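PDB 3HCW: maltose operon transcriptional repressor from Staphylococcus aureus subsp. aureus Mu50, which probably represses transcription of the maltose operon as a LacI/GalR-type regulator, this C-terminal fragment forming its two-lobed core, inferred to sense sugar. Local coordinates for residues Y8-L14 with G42-T48; F94-K99 with F108-D112; L134-T138 with R149-F153; D229-E234 with L279-K283; I245-L250 with I275-K280. All blocks are in the same frame, centred on the assembly; numbering follows the deposited sequence.

Interaction 1: residues Y8-L14 with G42-T48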
# COMPACT_ATOMS: atom_id res chain seq x y z
N TYR A 8 -3.87 -5.16 -29.12
CA TYR A 8 -4.80 -4.52 -28.15
C TYR A 8 -4.26 -4.55 -26.72
O TYR A 8 -5.01 -4.83 -25.77
CB TYR A 8 -6.24 -5.10 -28.19
CG TYR A 8 -6.92 -5.07 -29.54
CD1 TYR A 8 -6.58 -4.12 -30.51
CD2 TYR A 8 -7.93 -5.98 -29.84
CE1 TYR A 8 -7.21 -4.10 -31.75
CE2 TYR A 8 -8.57 -5.97 -31.08
CZ TYR A 8 -8.21 -5.03 -32.03
OH TYR A 8 -8.84 -5.01 -33.25
N LYS A 9 -2.97 -4.28 -26.59
CA LYS A 9 -2.29 -4.26 -25.29
C LYS A 9 -1.42 -3.01 -25.12
O LYS A 9 -0.81 -2.53 -26.09
CB LYS A 9 -1.44 -5.52 -25.11
CG LYS A 9 -2.09 -6.58 -24.22
CD LYS A 9 -1.06 -7.60 -23.78
CE LYS A 9 -1.52 -8.35 -22.54
NZ LYS A 9 -0.38 -9.04 -21.87
N ILE A 10 -1.38 -2.49 -23.90
CA ILE A 10 -0.56 -1.32 -23.58
C ILE A 10 0.53 -1.70 -22.58
O ILE A 10 0.24 -2.24 -21.51
CB ILE A 10 -1.40 -0.15 -22.98
CG1 ILE A 10 -2.73 0.05 -23.73
CG2 ILE A 10 -0.56 1.14 -22.89
CD1 ILE A 10 -2.60 0.57 -25.14
N GLY A 11 1.79 -1.43 -22.93
CA GLY A 11 2.90 -1.63 -22.01
C GLY A 11 3.06 -0.46 -21.05
O GLY A 11 3.14 0.69 -21.48
N LEU A 12 3.10 -0.75 -19.76
CA LEU A 12 3.25 0.29 -18.74
C LEU A 12 4.64 0.22 -18.09
O LEU A 12 4.90 -0.67 -17.29
CB LEU A 12 2.14 0.16 -17.69
CG LEU A 12 0.73 -0.15 -18.23
CD1 LEU A 12 -0.22 -0.39 -17.09
CD2 LEU A 12 0.18 0.93 -19.15
N VAL A 13 5.52 1.16 -18.45
CA VAL A 13 6.89 1.18 -17.89
C VAL A 13 7.02 1.83 -16.50
O VAL A 13 6.80 3.04 -16.34
CB VAL A 13 7.90 1.84 -18.86
CG1 VAL A 13 9.34 1.61 -18.37
CG2 VAL A 13 7.73 1.30 -20.26
N LEU A 14 7.40 1.01 -15.53
CA LEU A 14 7.63 1.43 -14.15
C LEU A 14 9.11 1.75 -13.90
O LEU A 14 9.99 1.31 -14.65
CB LEU A 14 7.19 0.32 -13.19
CG LEU A 14 5.84 0.29 -12.47
CD1 LEU A 14 5.91 1.09 -11.18
CD2 LEU A 14 4.68 0.76 -13.33
N GLY A 42 -11.58 -2.56 -24.40
CA GLY A 42 -11.03 -3.78 -25.00
C GLY A 42 -9.51 -3.90 -25.02
O GLY A 42 -8.95 -4.77 -25.71
N TYR A 43 -8.83 -3.03 -24.28
CA TYR A 43 -7.38 -3.03 -24.21
C TYR A 43 -6.87 -3.68 -22.94
O TYR A 43 -7.41 -3.45 -21.86
CB TYR A 43 -6.82 -1.61 -24.37
CG TYR A 43 -6.72 -1.17 -25.82
CD1 TYR A 43 -7.85 -0.72 -26.52
CD2 TYR A 43 -5.50 -1.23 -26.50
CE1 TYR A 43 -7.76 -0.33 -27.85
CE2 TYR A 43 -5.39 -0.84 -27.83
CZ TYR A 43 -6.52 -0.39 -28.50
OH TYR A 43 -6.42 -0.00 -29.81
N GLY A 44 -5.84 -4.51 -23.08
CA GLY A 44 -5.17 -5.11 -21.93
C GLY A 44 -3.96 -4.28 -21.57
O GLY A 44 -3.58 -3.37 -22.31
N THR A 45 -3.36 -4.56 -20.41
CA THR A 45 -2.17 -3.85 -19.95
C THR A 45 -1.08 -4.82 -19.52
O THR A 45 -1.37 -5.94 -19.10
CB THR A 45 -2.47 -2.88 -18.77
OG1 THR A 45 -2.81 -3.62 -17.59
CG2 THR A 45 -3.60 -1.90 -19.10
N GLN A 46 0.17 -4.38 -19.62
CA GLN A 46 1.31 -5.20 -19.23
C GLN A 46 2.39 -4.36 -18.55
O GLN A 46 3.17 -3.64 -19.21
CB GLN A 46 1.88 -5.95 -20.44
CG GLN A 46 2.77 -7.13 -20.10
CD GLN A 46 3.66 -7.54 -21.26
OE1 GLN A 46 3.19 -7.77 -22.37
NE2 GLN A 46 4.96 -7.63 -21.00
N THR A 47 2.41 -4.45 -17.22
CA THR A 47 3.31 -3.72 -16.34
C THR A 47 4.71 -4.35 -16.34
O THR A 47 4.85 -5.54 -16.07
CB THR A 47 2.76 -3.75 -14.89
OG1 THR A 47 1.39 -3.32 -14.89
CG2 THR A 47 3.57 -2.86 -13.97
N THR A 48 5.74 -3.54 -16.63
CA THR A 48 7.14 -4.00 -16.54
C THR A 48 7.47 -4.42 -15.10
O THR A 48 6.94 -3.84 -14.14
CB THR A 48 8.20 -2.95 -17.03
OG1 THR A 48 8.22 -1.81 -16.16
CG2 THR A 48 7.93 -2.51 -18.47
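Start at Tyr8, just ahead of strand 9-13: its carbonyl O accepts from Gly44 N at 2.8 Å and sets the parallel register. Its ring lies obliquely near that of Tyr43, centroids 5.7 Å apart. Lys9 aligns with Gly44 and makes no sheet bond to it, only a CA-H...O contact to Gly44 O. Ile10 then uses both backbone groups: N donates to Gly44 O (2.9 Å) and O accepts from Gln46 N (2.9 Å). Its CD1 also meets Tyr43 CD2 at 3.7 Å. Gly11 lies opposite Gln46. Leu12 repeats the pattern, N to Gln46 O at 2.9 Å and O from Thr48 N at 3.1 Å. Its side chain shares a face with Ile10, Thr45 and Thr47 and packs on Leu31 and Ile34 of helix 25-39, the helix linking the two strands in this beta-alpha-beta unit. Beyond the strand, Leu14 N finds a side chain instead of a carbonyl, donating to Thr48 OG1 at 3.0 Å. Strand 44-47 is the outermost of the N-terminal lobe's sheet within the chain. Its pairing with 9-13 rests mainly on backbone bonds, which depend little on side-chain identity, with one more from the Thr48 hydroxyl.

Interaction 2: residues F94-K99 with F108-D112. With GOL (glycerol), chain C.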
# COMPACT_ATOMS: atom_id res chain seq x y z
N PHE A 94 3.56 6.58 -27.56
CA PHE A 94 3.58 6.59 -26.09
C PHE A 94 2.99 7.82 -25.41
O PHE A 94 2.79 8.86 -26.03
CB PHE A 94 4.98 6.26 -25.53
CG PHE A 94 6.04 7.28 -25.83
CD1 PHE A 94 6.79 7.20 -27.00
CD2 PHE A 94 6.34 8.28 -24.91
CE1 PHE A 94 7.79 8.12 -27.28
CE2 PHE A 94 7.34 9.21 -25.18
CZ PHE A 94 8.07 9.13 -26.37
N ILE A 95 2.71 7.65 -24.12
CA ILE A 95 2.36 8.74 -23.22
C ILE A 95 3.43 8.78 -22.14
O ILE A 95 4.07 7.77 -21.86
CB ILE A 95 0.92 8.54 -22.61
CG1 ILE A 95 -0.06 9.52 -23.22
CG2 ILE A 95 0.86 8.78 -21.13
CD1 ILE A 95 -0.27 9.35 -24.68
N VAL A 96 3.66 9.96 -21.56
CA VAL A 96 4.52 10.07 -20.39
C VAL A 96 3.71 10.63 -19.24
O VAL A 96 3.03 11.65 -19.38
CB VAL A 96 5.75 10.97 -20.66
CG1 VAL A 96 6.65 11.04 -19.42
CG2 VAL A 96 6.54 10.45 -21.86
N ILE A 97 3.76 9.96 -18.10
CA ILE A 97 3.25 10.57 -16.90
C ILE A 97 4.41 11.32 -16.23
O ILE A 97 5.34 10.71 -15.70
CB ILE A 97 2.58 9.56 -15.97
CG1 ILE A 97 1.44 8.86 -16.72
CG2 ILE A 97 2.06 10.26 -14.72
CD1 ILE A 97 0.59 7.99 -15.85
N GLY A 98 4.34 12.66 -16.32
CA GLY A 98 5.35 13.56 -15.76
C GLY A 98 5.50 14.82 -16.58
O GLY A 98 4.64 15.14 -17.41
N LYS A 99 6.61 15.53 -16.36
CA LYS A 99 6.86 16.84 -16.99
C LYS A 99 7.69 16.78 -18.28
O LYS A 99 8.75 16.16 -18.30
CB LYS A 99 7.57 17.76 -16.00
CG LYS A 99 7.26 19.26 -16.21
CD LYS A 99 8.49 20.14 -15.99
CE LYS A 99 9.45 19.55 -14.98
NZ LYS A 99 10.47 20.57 -14.61
N PHE A 108 5.05 14.66 -27.97
CA PHE A 108 4.53 13.57 -27.14
C PHE A 108 3.68 14.05 -25.98
O PHE A 108 4.11 14.90 -25.20
CB PHE A 108 5.69 12.69 -26.66
CG PHE A 108 6.56 12.20 -27.78
CD1 PHE A 108 6.11 11.19 -28.63
CD2 PHE A 108 7.81 12.78 -28.01
CE1 PHE A 108 6.90 10.75 -29.69
CE2 PHE A 108 8.61 12.34 -29.07
CZ PHE A 108 8.16 11.33 -29.91
N THR A 109 2.46 13.52 -25.88
CA THR A 109 1.54 13.88 -24.81
C THR A 109 2.09 13.53 -23.43
O THR A 109 2.55 12.41 -23.20
CB THR A 109 0.15 13.23 -25.02
OG1 THR A 109 -0.43 13.77 -26.21
CG2 THR A 109 -0.79 13.52 -23.86
N HIS A 110 2.07 14.52 -22.54
CA HIS A 110 2.43 14.34 -21.15
C HIS A 110 1.23 14.58 -20.25
O HIS A 110 0.38 15.44 -20.53
CB HIS A 110 3.55 15.30 -20.76
CG HIS A 110 4.90 14.90 -21.26
ND1 HIS A 110 5.93 14.54 -20.42
CD2 HIS A 110 5.40 14.83 -22.51
CE1 HIS A 110 7.01 14.26 -21.13
NE2 HIS A 110 6.71 14.43 -22.41
N ILE A 111 1.15 13.81 -19.17
CA ILE A 111 0.11 13.98 -18.16
C ILE A 111 0.80 14.19 -16.82
O ILE A 111 1.56 13.34 -16.37
CB ILE A 111 -0.88 12.76 -18.13
CG1 ILE A 111 -1.78 12.75 -19.38
CG2 ILE A 111 -1.79 12.82 -16.93
CD1 ILE A 111 -1.30 11.86 -20.47
N ASP A 112 0.56 15.33 -16.18
CA ASP A 112 1.25 15.66 -14.94
C ASP A 112 0.31 16.36 -13.96
O ASP A 112 -0.81 16.73 -14.32
CB ASP A 112 2.44 16.57 -15.28
CG ASP A 112 3.60 16.43 -14.29
OD1 ASP A 112 3.55 15.58 -13.38
OD2 ASP A 112 4.58 17.20 -14.43
C1 GOL C . 3.74 12.99 -9.68
O1 GOL C . 2.98 14.18 -9.64
C2 GOL C . 3.89 12.58 -11.13
O2 GOL C . 3.00 13.36 -11.88
C3 GOL C . 5.31 12.82 -11.67
O3 GOL C . 5.67 11.78 -12.58
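Strands 94-97 and 110-112 are parallel neighbours in the N-terminal lobe of a periplasmic-binding-protein-like fold, joined without an intervening helix. Three backbone bonds fix the pairing: Val96 N donates to Thr109 O (3.2 Å), Ile111 N to Val96 O (2.9 Å) and Gly98 N to Ile111 O (2.9 Å). The other edge of 94-97 is met by strand 71-74, since Ile95 and Ile97 bond to Phe72 and Leu74, while His110 makes backbone bonds to Glu271 and Val273. Both ring nitrogens of His110 are used: ND1 gives a weak bond to Gly98 O (3.3 Å), and NE2 bonds Asp105. Val96 CB sits over the imidazole face, a CH-pi contact 3.7 Å from the centroid. Thr109 OG1 hydrogen-bonds Ile270 O, and Lys99 NZ forms a salt bridge with Asp148. At the far end the Phe94 and Phe108 rings form an offset stack, centroids 4.5 Å apart. Lys99 N lies 3.3 Å from Asp112 OD2, but the angle is too poor for a hydrogen bond. A glycerol, probably from the crystallisation liquor, sits at the C-terminal end of the pair: its O3 bonds Ile97 O weakly at 3.3 Å, and its O2 donates to Asp112 OD1 at 2.7 Å.

Interaction 3: residues L134-T138 with R149-F153; sequences LIFIT and RIQGF
This is a buried, purely apolar contact of helix on sheet inside a beta-alpha-beta unit of the C-terminal lobe: strand 133-139 followed by helix 144-159, which leads on to strand 163-169. Build residues 134-138 as regular extended strand and 149-153 as regular alpha helix, with Phe153 N bonded to Arg149 O at 3.2 Å. The two run antiparallel at 176°, with axes 9.9 Å apart at closest approach; the nearest CA pair, Phe136 and Ile150, is 7.3 Å apart. Strand side chains alternate, so Leu134 (m, t), Phe136 and Thr138 point toward the helix while Ile135 and Ile137 point away. Two phenylalanines in t rotamers fill the gap. Phe136 CB lies over the Phe153 ring face, 3.7 Å from its centroid, a CH-pi contact; the rings themselves are oblique, centroids 5.2 Å apart with planes at 53°. Phe153 CZ reaches Leu134 CB at 3.6 Å. Phe136 CE2 meets CG1 of Ile150 (m, t) at 3.7 Å, its CZ touches Arg149 CB at 3.9 Å, and Thr138 CG2 approaches Ile150 CD1 at 3.9 Å. No hydrogen bond joins the segments: Thr138 OG1 bonds Ser146, and the Arg149 guanidinium turns away to Asn115 and a glycerol. Around this core, helix 115-129 packs on Leu134 and Phe153, while strands 194-198 and 163-169 flank the strand.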
# COMPACT_ATOMS: atom_id res chain seq x y z
N LEU A 134 12.28 25.94 7.88
CA LEU A 134 11.70 24.85 7.07
C LEU A 134 12.75 23.85 6.61
O LEU A 134 13.89 24.21 6.30
CB LEU A 134 10.97 25.43 5.86
CG LEU A 134 9.81 26.41 6.09
CD1 LEU A 134 9.54 27.25 4.86
CD2 LEU A 134 8.56 25.66 6.51
N ILE A 135 12.36 22.57 6.56
CA ILE A 135 13.21 21.48 6.07
C ILE A 135 12.45 20.70 4.99
O ILE A 135 11.32 20.27 5.21
CB ILE A 135 13.62 20.52 7.22
CG1 ILE A 135 14.33 21.27 8.35
CG2 ILE A 135 14.53 19.39 6.70
CD1 ILE A 135 14.02 20.74 9.75
N PHE A 136 13.07 20.55 3.82
CA PHE A 136 12.55 19.67 2.77
C PHE A 136 13.41 18.43 2.67
O PHE A 136 14.63 18.52 2.53
CB PHE A 136 12.48 20.36 1.40
CG PHE A 136 11.60 19.64 0.40
CD1 PHE A 136 10.26 20.03 0.24
CD2 PHE A 136 12.10 18.60 -0.39
CE1 PHE A 136 9.43 19.38 -0.68
CE2 PHE A 136 11.28 17.94 -1.32
CZ PHE A 136 9.94 18.33 -1.46
N ILE A 137 12.77 17.27 2.73
CA ILE A 137 13.48 16.00 2.64
C ILE A 137 13.13 15.30 1.32
O ILE A 137 11.96 15.09 1.00
CB ILE A 137 13.20 15.10 3.87
CG1 ILE A 137 13.51 15.86 5.16
CG2 ILE A 137 14.02 13.82 3.80
CD1 ILE A 137 13.42 15.02 6.43
N THR A 138 14.16 14.95 0.56
CA THR A 138 13.96 14.32 -0.75
C THR A 138 14.75 13.01 -0.92
O THR A 138 15.61 12.67 -0.09
CB THR A 138 14.23 15.32 -1.92
OG1 THR A 138 13.72 14.77 -3.14
CG2 THR A 138 15.71 15.65 -2.07
N ARG A 149 9.09 20.03 -6.90
CA ARG A 149 8.63 20.20 -5.52
C ARG A 149 9.64 20.96 -4.66
O ARG A 149 9.24 21.78 -3.83
CB ARG A 149 8.20 18.87 -4.90
CG ARG A 149 6.92 18.29 -5.54
CD ARG A 149 6.49 16.95 -4.93
NE ARG A 149 5.40 16.34 -5.70
CZ ARG A 149 5.02 15.07 -5.62
NH1 ARG A 149 5.63 14.23 -4.79
NH2 ARG A 149 4.02 14.62 -6.38
N ILE A 150 10.93 20.70 -4.86
CA ILE A 150 11.99 21.52 -4.26
C ILE A 150 11.87 22.99 -4.69
O ILE A 150 11.88 23.89 -3.85
CB ILE A 150 13.42 20.92 -4.52
CG1 ILE A 150 13.59 19.62 -3.72
CG2 ILE A 150 14.53 21.91 -4.14
CD1 ILE A 150 14.75 18.76 -4.13
N GLN A 151 11.74 23.24 -6.00
CA GLN A 151 11.59 24.61 -6.51
C GLN A 151 10.41 25.39 -5.89
O GLN A 151 10.55 26.55 -5.53
CB GLN A 151 11.49 24.61 -8.04
CG GLN A 151 11.41 26.01 -8.68
CD GLN A 151 12.59 26.90 -8.31
OE1 GLN A 151 13.71 26.68 -8.78
NE2 GLN A 151 12.34 27.90 -7.46
N GLY A 152 9.25 24.75 -5.77
CA GLY A 152 8.09 25.40 -5.17
C GLY A 152 8.29 25.70 -3.70
O GLY A 152 7.79 26.71 -3.19
N PHE A 153 9.02 24.82 -3.02
CA PHE A 153 9.31 24.95 -1.60
C PHE A 153 10.25 26.13 -1.36
O PHE A 153 9.97 26.99 -0.50
CB PHE A 153 9.95 23.64 -1.11
CG PHE A 153 10.59 23.73 0.26
CD1 PHE A 153 9.81 23.60 1.40
CD2 PHE A 153 11.97 23.91 0.39
CE1 PHE A 153 10.40 23.65 2.67
CE2 PHE A 153 12.56 23.97 1.63
CZ PHE A 153 11.78 23.83 2.78

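Interaction 4: residues D229-E234 with L279-K283; sequences DSYLTE and LKIRK
Residues 229-230 are extended and lead into a single short helical turn, 231-234; residues 279-282 are extended too, the end of strand 272-280 and the loop after it. The two backbones stay well apart, with CA atoms 7.8 Å from Asp229 to Lys280 and 7.9 Å from Glu234 to Arg282, so side chains bridge the gap. Arg282 (m, t, t, chi4 85°) reaches Asp229 (t) in a salt bridge: NH1 to OD1 2.8 Å, NH2 to OD1 2.9 Å and NH2 to OD2 3.0 Å. NH1 also bonds Gln240 O. Glu234 CA lies over one guanidinium face, 3.9 Å from Arg282 NE, and Lys280 CG lies 3.7 Å from Asp229 OD2. At the N-cap, just before the helix, Ser230 OG (chi1 p) accepts from Leu232 N at 3.1 Å. Leu232 packs on Leu232 of the second subunit. The arrangement is an N-capped helical turn tied by a salt bridge across strand 241-244, in the C-terminal lobe of the periplasmic-binding-protein-like fold beside the dimer interface.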
# COMPACT_ATOMS: atom_id res chain seq x y z
N ASP A 229 -1.53 12.05 -0.88
CA ASP A 229 -2.51 11.60 0.10
C ASP A 229 -3.08 10.25 -0.26
O ASP A 229 -3.48 10.02 -1.40
CB ASP A 229 -3.66 12.60 0.23
CG ASP A 229 -4.57 12.30 1.40
OD1 ASP A 229 -4.05 11.91 2.47
OD2 ASP A 229 -5.81 12.44 1.26
N SER A 230 -3.09 9.35 0.72
CA SER A 230 -3.81 8.10 0.63
C SER A 230 -4.29 7.78 2.04
O SER A 230 -4.16 8.60 2.95
CB SER A 230 -2.88 6.98 0.14
OG SER A 230 -1.90 6.67 1.12
N TYR A 231 -4.80 6.57 2.20
CA TYR A 231 -5.22 6.04 3.49
C TYR A 231 -4.06 6.02 4.49
O TYR A 231 -4.29 6.16 5.69
CB TYR A 231 -5.83 4.64 3.32
CG TYR A 231 -6.52 4.11 4.56
CD1 TYR A 231 -7.62 4.78 5.12
CD2 TYR A 231 -6.08 2.94 5.17
CE1 TYR A 231 -8.26 4.29 6.27
CE2 TYR A 231 -6.71 2.44 6.31
CZ TYR A 231 -7.79 3.12 6.86
OH TYR A 231 -8.39 2.61 7.99
N LEU A 232 -2.83 5.91 3.99
CA LEU A 232 -1.64 5.77 4.83
C LEU A 232 -1.20 7.04 5.55
O LEU A 232 -0.70 6.96 6.66
CB LEU A 232 -0.48 5.19 4.02
CG LEU A 232 -0.68 3.75 3.52
CD1 LEU A 232 0.48 3.34 2.63
CD2 LEU A 232 -0.86 2.77 4.69
N THR A 233 -1.38 8.19 4.91
CA THR A 233 -1.11 9.46 5.56
C THR A 233 -2.26 9.84 6.50
O THR A 233 -2.03 10.45 7.53
CB THR A 233 -0.88 10.59 4.55
OG1 THR A 233 -1.85 10.50 3.50
CG2 THR A 233 0.51 10.51 3.94
N GLU A 234 -3.48 9.46 6.12
CA GLU A 234 -4.66 9.61 6.96
C GLU A 234 -4.53 8.90 8.32
O GLU A 234 -4.96 9.43 9.33
CB GLU A 234 -5.89 9.08 6.22
CG GLU A 234 -7.21 9.41 6.91
CD GLU A 234 -8.45 8.97 6.13
OE1 GLU A 234 -9.47 8.69 6.79
OE2 GLU A 234 -8.40 8.90 4.88
N LEU A 279 -4.83 20.31 -1.26
CA LEU A 279 -4.37 20.25 0.11
C LEU A 279 -5.45 19.65 1.02
O LEU A 279 -6.61 20.07 0.97
CB LEU A 279 -3.99 21.66 0.59
CG LEU A 279 -3.58 21.84 2.07
CD1 LEU A 279 -2.26 21.16 2.35
CD2 LEU A 279 -3.51 23.30 2.43
N LYS A 280 -5.05 18.65 1.80
CA LYS A 280 -5.87 18.05 2.85
C LYS A 280 -5.18 18.34 4.19
O LYS A 280 -4.12 17.76 4.48
CB LYS A 280 -5.99 16.53 2.68
CG LYS A 280 -6.55 16.03 1.34
CD LYS A 280 -8.07 15.84 1.40
CE LYS A 280 -8.58 14.91 0.31
NZ LYS A 280 -8.32 15.44 -1.07
N ILE A 281 -5.76 19.23 4.99
CA ILE A 281 -5.19 19.63 6.28
C ILE A 281 -5.55 18.62 7.36
O ILE A 281 -6.73 18.28 7.54
CB ILE A 281 -5.66 21.03 6.70
CG1 ILE A 281 -5.31 22.04 5.59
CG2 ILE A 281 -5.03 21.44 8.05
CD1 ILE A 281 -6.00 23.41 5.73
N ARG A 282 -4.54 18.13 8.07
CA ARG A 282 -4.76 17.17 9.16
C ARG A 282 -4.01 17.63 10.42
O ARG A 282 -3.52 18.75 10.47
CB ARG A 282 -4.36 15.75 8.72
CG ARG A 282 -5.18 15.19 7.55
CD ARG A 282 -5.24 13.66 7.55
NE ARG A 282 -6.03 13.17 6.41
CZ ARG A 282 -5.54 12.97 5.19
NH1 ARG A 282 -4.25 13.19 4.93
NH2 ARG A 282 -6.33 12.55 4.21
N LYS A 283 -3.92 16.75 11.41
CA LYS A 283 -3.35 17.09 12.73
C LYS A 283 -1.88 17.56 12.69
O LYS A 283 -1.49 18.44 13.47
CB LYS A 283 -3.56 15.91 13.70
CG LYS A 283 -2.71 15.90 14.99
CD LYS A 283 -3.13 16.96 16.01
CE LYS A 283 -4.27 16.49 16.90
NZ LYS A 283 -4.72 17.56 17.83

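Interaction 5: residues I245-L250 with I275-K280; sequences IKPRML and IDTELK
Two lysine ammonium groups come unusually close here, Lys246 NZ and Lys280 NZ being 3.7 Å apart, because both converge on the carboxylates of Glu278 and Asp244. The site lies where chain crosses between the two lobes of the periplasmic-binding-protein-like fold: residues 245-246 lead from strand 241-244 into helix 247-263, whereas the other segment, 275-280, belongs to the broken strand 272-280. Lys246 takes left-handed backbone angles (46/61) at the N-cap position, and the helix follows with Leu250 N bonded to Lys246 O at 2.9 Å. Residues 275-280 are extended throughout, with strand at 278-280. The nearest CA pairs are Ile245 with Thr277 (4.8 Å) and Leu250 with Ile275 (6.7 Å). Ile275 (chi1 m, chi2 96°) points toward the helix start; its CG2 meets Lys246 CB at 3.7 Å, its CG1 meets Met249 CE at 3.8 Å, and its CD1 meets Leu250 CD2 at 3.8 Å. Lys246 (m, m, t, t) also passes its CG within 3.3 Å of Asp276 O. Ile245 CA lies 4.0 Å from Thr277 CG2. Asn113 ND2 bonds the carbonyls of both Ile245 and Ile275. Asp244 OD2 forms salt bridges with both lysines. Lys246, Glu278 and Lys280 form a salt-bridge network: Lys246 NZ donates to Glu278 OE1 at 2.9 Å, and Lys280 NZ makes a weak hydrogen bond to that same oxygen at 3.0 Å.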
# COMPACT_ATOMS: atom_id res chain seq x y z
N ILE A 245 -2.68 14.25 -4.99
CA ILE A 245 -2.23 14.49 -6.37
C ILE A 245 -3.03 13.69 -7.40
O ILE A 245 -2.62 13.56 -8.56
CB ILE A 245 -0.70 14.31 -6.54
CG1 ILE A 245 -0.29 12.85 -6.33
CG2 ILE A 245 0.05 15.23 -5.58
CD1 ILE A 245 1.17 12.58 -6.66
N LYS A 246 -4.18 13.18 -6.95
CA LYS A 246 -5.17 12.45 -7.77
C LYS A 246 -4.56 11.39 -8.70
O LYS A 246 -4.68 11.49 -9.93
CB LYS A 246 -6.01 13.45 -8.57
CG LYS A 246 -6.39 14.74 -7.84
CD LYS A 246 -7.55 14.53 -6.87
CE LYS A 246 -7.75 15.78 -6.02
NZ LYS A 246 -8.56 15.48 -4.80
N PRO A 247 -3.88 10.38 -8.13
CA PRO A 247 -3.18 9.39 -8.99
C PRO A 247 -4.12 8.50 -9.84
O PRO A 247 -3.75 8.10 -10.96
CB PRO A 247 -2.36 8.56 -7.98
CG PRO A 247 -3.05 8.75 -6.65
CD PRO A 247 -3.68 10.11 -6.69
N ARG A 248 -5.33 8.25 -9.34
CA ARG A 248 -6.32 7.50 -10.12
C ARG A 248 -6.79 8.31 -11.32
O ARG A 248 -6.97 7.74 -12.41
CB ARG A 248 -7.48 7.05 -9.25
CG ARG A 248 -8.28 5.92 -9.87
CD ARG A 248 -9.25 5.34 -8.88
NE ARG A 248 -10.14 4.39 -9.53
CZ ARG A 248 -11.00 3.61 -8.89
NH1 ARG A 248 -11.78 2.79 -9.58
NH2 ARG A 248 -11.09 3.66 -7.57
N MET A 249 -6.97 9.62 -11.13
CA MET A 249 -7.27 10.55 -12.22
C MET A 249 -6.14 10.61 -13.24
O MET A 249 -6.38 10.54 -14.43
CB MET A 249 -7.55 11.96 -11.70
CG MET A 249 -9.02 12.36 -11.64
SD MET A 249 -9.23 14.15 -11.42
CE MET A 249 -8.87 14.75 -13.07
N LEU A 250 -4.90 10.77 -12.76
CA LEU A 250 -3.72 10.77 -13.65
C LEU A 250 -3.69 9.54 -14.57
O LEU A 250 -3.46 9.66 -15.77
CB LEU A 250 -2.42 10.82 -12.84
CG LEU A 250 -2.01 12.12 -12.15
CD1 LEU A 250 -1.13 11.81 -10.95
CD2 LEU A 250 -1.28 13.07 -13.11
N ILE A 275 -3.52 17.82 -14.11
CA ILE A 275 -4.50 17.39 -13.12
C ILE A 275 -4.31 18.23 -11.85
O ILE A 275 -3.20 18.29 -11.30
CB ILE A 275 -4.39 15.85 -12.84
CG1 ILE A 275 -5.13 15.06 -13.91
CG2 ILE A 275 -4.96 15.45 -11.48
CD1 ILE A 275 -4.25 14.57 -15.01
N ASP A 276 -5.38 18.88 -11.40
CA ASP A 276 -5.36 19.76 -10.22
C ASP A 276 -5.15 18.95 -8.95
O ASP A 276 -5.65 17.84 -8.83
CB ASP A 276 -6.68 20.53 -10.08
CG ASP A 276 -6.90 21.56 -11.19
OD1 ASP A 276 -5.92 22.10 -11.75
OD2 ASP A 276 -8.08 21.84 -11.48
N THR A 277 -4.42 19.52 -8.01
CA THR A 277 -4.18 18.87 -6.73
C THR A 277 -5.00 19.54 -5.62
O THR A 277 -5.64 20.56 -5.83
CB THR A 277 -2.69 18.91 -6.38
OG1 THR A 277 -2.29 20.26 -6.17
CG2 THR A 277 -1.83 18.28 -7.51
N GLU A 278 -4.98 18.94 -4.43
CA GLU A 278 -5.76 19.45 -3.32
C GLU A 278 -5.07 19.22 -1.99
O GLU A 278 -4.74 18.08 -1.63
CB GLU A 278 -7.16 18.81 -3.33
CG GLU A 278 -8.01 19.14 -2.12
CD GLU A 278 -9.36 18.41 -2.12
OE1 GLU A 278 -9.55 17.47 -2.93
OE2 GLU A 278 -10.22 18.76 -1.28
N LEU A 279 -4.83 20.31 -1.26
CA LEU A 279 -4.37 20.25 0.11
C LEU A 279 -5.45 19.65 1.02
O LEU A 279 -6.61 20.07 0.97
CB LEU A 279 -3.99 21.66 0.59
CG LEU A 279 -3.58 21.84 2.07
CD1 LEU A 279 -2.26 21.16 2.35
CD2 LEU A 279 -3.51 23.30 2.43
N LYS A 280 -5.05 18.65 1.80
CA LYS A 280 -5.87 18.05 2.85
C LYS A 280 -5.18 18.34 4.19
O LYS A 280 -4.12 17.76 4.48
CB LYS A 280 -5.99 16.53 2.68
CG LYS A 280 -6.55 16.03 1.34
CD LYS A 280 -8.07 15.84 1.40
CE LYS A 280 -8.58 14.91 0.31
NZ LYS A 280 -8.32 15.44 -1.07

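How the interactions relate
From the N terminus, interactions 1, 2 and 3 close one after another: the first joins strands around helix 25-39, the second closes a short helix-free loop in the same lobe, and the third closes a strand-to-helix loop in the C-terminal lobe. Interaction 4 then opens a longer loop; interaction 5 opens inside it, and both end on strand 272-280, sharing Leu279 and Lys280. Interaction 5 links the lobes: Asp112 O and Ile275 N, 2.9 Å apart, probably hydrogen-bond it to interaction 2, and Arg149 NH2 packs on Ile245 CD1 (3.5 Å) from interaction 3. Interactions 1 and 3 are farthest apart, centres about 34 Å.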